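Local structure of cellulose binding protein (Clavibacter michiganensis, 4JJO) at residues A[138-143]-A[166-171]. The protein probably binds cellulose and loosens plant cell walls through this expansin part, which belongs to a longer protein that probably also hydrolyses cellulose. Sequence-based numbering, arbitrary orientation.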
loop_
_atom_site.group_PDB
_atom_site.type_symbol
_atom_site.label_atom_id
_atom_site.label_comp_id
_atom_site.label_asym_id
_atom_site.label_seq_id
_atom_site.Cartn_x
_atom_site.Cartn_y
_atom_site.Cartn_z
ATOM N N GLU A 138 2.703 -15.592 2.667
ATOM C CA GLU A 138 2.822 -17.020 2.393
ATOM C C GLU A 138 1.464 -17.655 2.115
ATOM O O GLU A 138 0.450 -17.254 2.687
ATOM C CB GLU A 138 3.474 -17.735 3.579
ATOM C CG GLU A 138 4.914 -17.338 3.847
ATOM C CD GLU A 138 5.376 -17.756 5.231
ATOM O OE1 GLU A 138 4.854 -17.203 6.221
ATOM O OE2 GLU A 138 6.251 -18.642 5.331
ATOM N N ILE A 139 1.455 -18.650 1.233
ATOM C CA ILE A 139 0.256 -19.436 0.967
ATOM C C ILE A 139 0.454 -20.858 1.478
ATOM O O ILE A 139 1.522 -21.445 1.309
ATOM C CB ILE A 139 -0.079 -19.480 -0.534
ATOM C CG1 ILE A 139 -0.438 -18.080 -1.034
ATOM C CG2 ILE A 139 -1.230 -20.445 -0.790
ATOM C CD1 ILE A 139 -0.774 -18.014 -2.512
ATOM N N GLN A 140 -0.580 -21.409 2.101
ATOM C CA GLN A 140 -0.487 -22.733 2.699
ATOM C C GLN A 140 -0.368 -23.815 1.634
ATOM O O GLN A 140 -1.097 -23.806 0.641
ATOM C CB GLN A 140 -1.699 -23.006 3.590
ATOM C CG GLN A 140 -1.529 -24.216 4.496
ATOM C CD GLN A 140 -2.370 -24.122 5.756
ATOM O OE1 GLN A 140 -3.512 -23.663 5.724
ATOM N NE2 GLN A 140 -1.802 -24.550 6.875
ATOM N N ALA A 141 0.566 -24.736 1.853
ATOM C CA ALA A 141 0.772 -25.870 0.964
ATOM C C ALA A 141 0.842 -27.133 1.806
ATOM O O ALA A 141 1.909 -27.502 2.297
ATOM C CB ALA A 141 2.049 -25.691 0.172
ATOM N N GLY A 142 -0.299 -27.793 1.970
ATOM C CA GLY A 142 -0.406 -28.905 2.895
ATOM C C GLY A 142 -0.372 -28.364 4.310
ATOM O O GLY A 142 -1.296 -27.668 4.735
ATOM N N ARG A 143 0.695 -28.679 5.037
ATOM C CA ARG A 143 0.946 -28.035 6.318
ATOM C C ARG A 143 2.297 -27.320 6.291
ATOM O O ARG A 143 2.895 -27.050 7.334
ATOM C CB ARG A 143 0.853 -29.038 7.473
ATOM C CG ARG A 143 1.745 -30.261 7.355
ATOM C CD ARG A 143 1.663 -31.091 8.629
ATOM N NE ARG A 143 2.789 -32.012 8.774
ATOM C CZ ARG A 143 2.716 -33.339 8.675
ATOM N NH1 ARG A 143 1.564 -33.953 8.426
ATOM N NH2 ARG A 143 3.814 -34.064 8.829
ATOM N N PRO A 166 -9.678 -23.798 -1.423
ATOM C CA PRO A 166 -9.597 -22.540 -0.673
ATOM C C PRO A 166 -8.166 -22.205 -0.278
ATOM O O PRO A 166 -7.423 -23.095 0.137
ATOM C CB PRO A 166 -10.439 -22.816 0.582
ATOM C CG PRO A 166 -11.231 -24.043 0.278
ATOM C CD PRO A 166 -10.417 -24.832 -0.686
ATOM N N LEU A 167 -7.788 -20.939 -0.412
ATOM C CA LEU A 167 -6.451 -20.498 -0.037
ATOM C C LEU A 167 -6.397 -20.070 1.421
ATOM O O LEU A 167 -7.321 -19.432 1.930
ATOM C CB LEU A 167 -5.998 -19.325 -0.909
ATOM C CG LEU A 167 -5.544 -19.617 -2.338
ATOM C CD1 LEU A 167 -6.655 -20.262 -3.136
ATOM C CD2 LEU A 167 -5.075 -18.328 -2.999
ATOM N N THR A 168 -5.309 -20.433 2.087
ATOM C CA THR A 168 -4.997 -19.886 3.399
ATOM C C THR A 168 -3.733 -19.050 3.264
ATOM O O THR A 168 -2.691 -19.546 2.832
ATOM C CB THR A 168 -4.792 -20.983 4.456
ATOM O OG1 THR A 168 -6.017 -21.700 4.647
ATOM C CG2 THR A 168 -4.368 -20.369 5.782
ATOM N N VAL A 169 -3.837 -17.774 3.616
ATOM C CA VAL A 169 -2.740 -16.838 3.421
ATOM C C VAL A 169 -2.243 -16.294 4.750
ATOM O O VAL A 169 -3.027 -15.814 5.567
ATOM C CB VAL A 169 -3.174 -15.653 2.537
ATOM C CG1 VAL A 169 -2.031 -14.662 2.375
ATOM C CG2 VAL A 169 -3.653 -16.148 1.184
ATOM N N LYS A 170 -0.934 -16.373 4.958
ATOM C CA LYS A 170 -0.320 -15.816 6.151
ATOM C C LYS A 170 0.460 -14.559 5.808
ATOM O O LYS A 170 1.370 -14.583 4.980
ATOM C CB LYS A 170 0.607 -16.826 6.817
ATOM C CG LYS A 170 1.279 -16.278 8.062
ATOM C CD LYS A 170 1.575 -17.373 9.063
ATOM C CE LYS A 170 2.485 -18.435 8.478
ATOM N NZ LYS A 170 2.806 -19.480 9.486
ATOM N N VAL A 171 0.093 -13.461 6.460
ATOM C CA VAL A 171 0.753 -12.183 6.252
ATOM C C VAL A 171 1.422 -11.730 7.547
ATOM O O VAL A 171 0.771 -11.594 8.586
ATOM C CB VAL A 171 -0.245 -11.114 5.784
ATOM C CG1 VAL A 171 0.481 -9.829 5.425
ATOM C CG2 VAL A 171 -1.043 -11.624 4.592
HETATM O O HOH W 1 3.749 -14.604 6.457
HETATM O O HOH W 2 -3.831 -22.662 0.661
#
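In Glu138 CG stands anti to the carbonyl carbon (chi1 -65°), whereas in Lys170 it stands anti to the backbone N (chi1 180°), and the two side chains run side by side in the same direction. The bend of the lysine at chi3 (59°) sets its CE 3.5 Å from Glu138 OE1, while NZ stays 4.5 Å from that oxygen, too far for a salt bridge; the opposite charges should still attract weakly. Trp145 on strand 144-150 takes the lysine in a cation-pi contact and also touches Glu138, Gln140 and Thr168. A water lies within hydrogen-bonding distance of both Glu138 OE1 and Lys170 O and can link the carboxylate to the backbone of the adjacent strand.

Beneath these side chains Glu138 and Lys170 form an antiparallel hydrogen-bonded pair: Glu138 N reaches Lys170 O at 2.9 Å in the carbonyl plane, and Lys170 N returns to Glu138 O at 2.8 Å. Gln140 N then bonds Thr168 O at 2.9 Å, nearly in line with the carbonyl. Past this bond the strands part, and a second water bridges them, donating to Gln140 O and accepting from Thr168 N. The amide of Gln140 lies alongside Thr168, its OE1 3.2 Å from Thr168 CB.

Ile139 and Val169, the non-hydrogen-bonded pair, point to the other, buried face. Here contact is loose: Ile139 CD1 lies 4.3 Å from Leu167 CD2, and its CG1 is 4.4 Å from Val169 CG2. Leu125 of strand 124-128 touches both Ile139 and Val169, and Ile162 also packs on the isoleucine. One polar face carrying a tryptophan and one apolar face turned to the core are the two sides of an antiparallel sheet in the beta-sandwich, immunoglobulin-like C-terminal domain of expansins.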